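Local coordinates for Lmo0651 protein (Listeria monocytogenes serovar 1/2a, PDB 6EP3) that probably binds specific DNA sequences as a GntR-family transcription factor, controls expression of the Agr system and mediates virulence, at residues K182-Q185 against I186-L189. Sequence-based numbering, arbitrary orientation.
Sequences KSNQ and IYEL
N184 and E188, one helical turn apart, are joined through their side chains: ND2 of N184 donates to OE2 of E188 at 2.9 Å, with a bent N-H...O angle of 147°. The amide and carboxylate planes stand nearly perpendicular, and ND2 approaches OE2 from above the carboxylate plane. N184 swings its CG anti to the backbone N (chi1 178°), while E188 sets its CG beside its own backbone N (chi1 -80°), which turns the extended chain back toward N184. On the way, CG of E188 passes 3.4 Å from the backbone O of N184.

That same carbonyl takes the N-H of E188. Backbone hydrogen bonds from I186 N to K182 O, Y187 N to S183 O and L189 N to Q185 O, the last at 2.9 Å, continue the i to i+4 pattern.

Aliphatic carbons lie against the carbonyls one turn back: CG1 and CD1 of I186 against O of K182, the former at 3.3 Å, and CG of L189 beside O of Q185 at 3.2 Å. Y187 turns its ring edge to O of N184.

I186 and L189 pack on helix 195-219, whereas S183 and N184 touch M114 of helix 107-123 and the Y187 ring meets that of Y111. S183 OG is hydrogen-bonded to O of T179. The arrangement is two turns of regular alpha-helix with an i to i+4 Asn-Glu side-chain hydrogen bond, in helix 173-192 of the all-helical FCD domain.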
loop_
_atom_site.group_PDB
_atom_site.type_symbol
_atom_site.label_atom_id
_atom_site.label_comp_id
_atom_site.label_asym_id
_atom_site.label_seq_id
_atom_site.Cartn_x
_atom_site.Cartn_y
_atom_site.Cartn_z
ATOM N N LYS B 182 4.894 20.300 -17.763
ATOM C CA LYS B 182 4.800 20.389 -16.309
ATOM C C LYS B 182 5.887 19.562 -15.637
ATOM O O LYS B 182 6.490 19.997 -14.650
ATOM C CB LYS B 182 3.418 19.934 -15.847
ATOM C CG LYS B 182 2.365 21.028 -15.878
ATOM C CD LYS B 182 2.611 22.059 -14.786
ATOM C CE LYS B 182 1.740 23.289 -14.974
ATOM N NZ LYS B 182 2.085 24.017 -16.229
ATOM N N SER B 183 6.154 18.366 -16.166
ATOM C CA SER B 183 7.211 17.526 -15.615
ATOM C C SER B 183 8.566 18.208 -15.735
ATOM O O SER B 183 9.373 18.184 -14.794
ATOM C CB SER B 183 7.224 16.180 -16.335
ATOM O OG SER B 183 5.915 15.641 -16.406
ATOM N N ASN B 184 8.832 18.831 -16.887
ATOM C CA ASN B 184 10.089 19.551 -17.055
ATOM C C ASN B 184 10.175 20.756 -16.123
ATOM O O ASN B 184 11.246 21.055 -15.584
ATOM C CB ASN B 184 10.260 19.993 -18.506
ATOM C CG ASN B 184 11.531 20.775 -18.713
ATOM O OD1 ASN B 184 12.621 20.206 -18.741
ATOM N ND2 ASN B 184 11.404 22.089 -18.847
ATOM N N GLN B 185 9.059 21.461 -15.926
ATOM C CA GLN B 185 9.041 22.584 -14.996
ATOM C C GLN B 185 9.346 22.122 -13.578
ATOM O O GLN B 185 10.082 22.787 -12.838
ATOM C CB GLN B 185 7.673 23.265 -15.041
ATOM C CG GLN B 185 7.564 24.437 -15.993
ATOM C CD GLN B 185 6.141 24.946 -16.118
ATOM O OE1 GLN B 185 5.337 24.816 -15.193
ATOM N NE2 GLN B 185 5.818 25.522 -17.269
ATOM N N ILE B 186 8.779 20.983 -13.182
ATOM C CA ILE B 186 9.048 20.431 -11.856
ATOM C C ILE B 186 10.527 20.091 -11.718
ATOM O O ILE B 186 11.171 20.430 -10.715
ATOM C CB ILE B 186 8.151 19.207 -11.598
ATOM C CG1 ILE B 186 6.704 19.655 -11.373
ATOM C CG2 ILE B 186 8.646 18.417 -10.397
ATOM C CD1 ILE B 186 5.677 18.589 -11.702
ATOM N N TYR B 187 11.085 19.420 -12.728
ATOM C CA TYR B 187 12.510 19.100 -12.709
ATOM C C TYR B 187 13.352 20.364 -12.566
ATOM O O TYR B 187 14.307 20.406 -11.784
ATOM C CB TYR B 187 12.912 18.342 -13.975
ATOM C CG TYR B 187 14.404 18.401 -14.228
ATOM C CD1 TYR B 187 15.273 17.565 -13.539
ATOM C CD2 TYR B 187 14.948 19.314 -15.127
ATOM C CE1 TYR B 187 16.636 17.620 -13.748
ATOM C CE2 TYR B 187 16.314 19.383 -15.338
ATOM C CZ TYR B 187 17.151 18.530 -14.648
ATOM O OH TYR B 187 18.510 18.585 -14.854
ATOM N N GLU B 188 13.024 21.399 -13.344
ATOM C CA GLU B 188 13.829 22.614 -13.341
ATOM C C GLU B 188 13.732 23.344 -12.010
ATOM O O GLU B 188 14.745 23.824 -11.486
ATOM C CB GLU B 188 13.402 23.531 -14.487
ATOM C CG GLU B 188 13.981 23.143 -15.834
ATOM C CD GLU B 188 13.554 24.077 -16.950
ATOM O OE1 GLU B 188 13.097 25.201 -16.653
ATOM O OE2 GLU B 188 13.675 23.681 -18.127
ATOM N N LEU B 189 12.529 23.438 -11.445
ATOM C CA LEU B 189 12.390 24.091 -10.150
ATOM C C LEU B 189 13.144 23.325 -9.075
ATOM O O LEU B 189 13.833 23.930 -8.244
ATOM C CB LEU B 189 10.916 24.237 -9.785
ATOM C CG LEU B 189 10.131 25.187 -10.689
ATOM C CD1 LEU B 189 8.643 25.055 -10.429
ATOM C CD2 LEU B 189 10.585 26.624 -10.490
#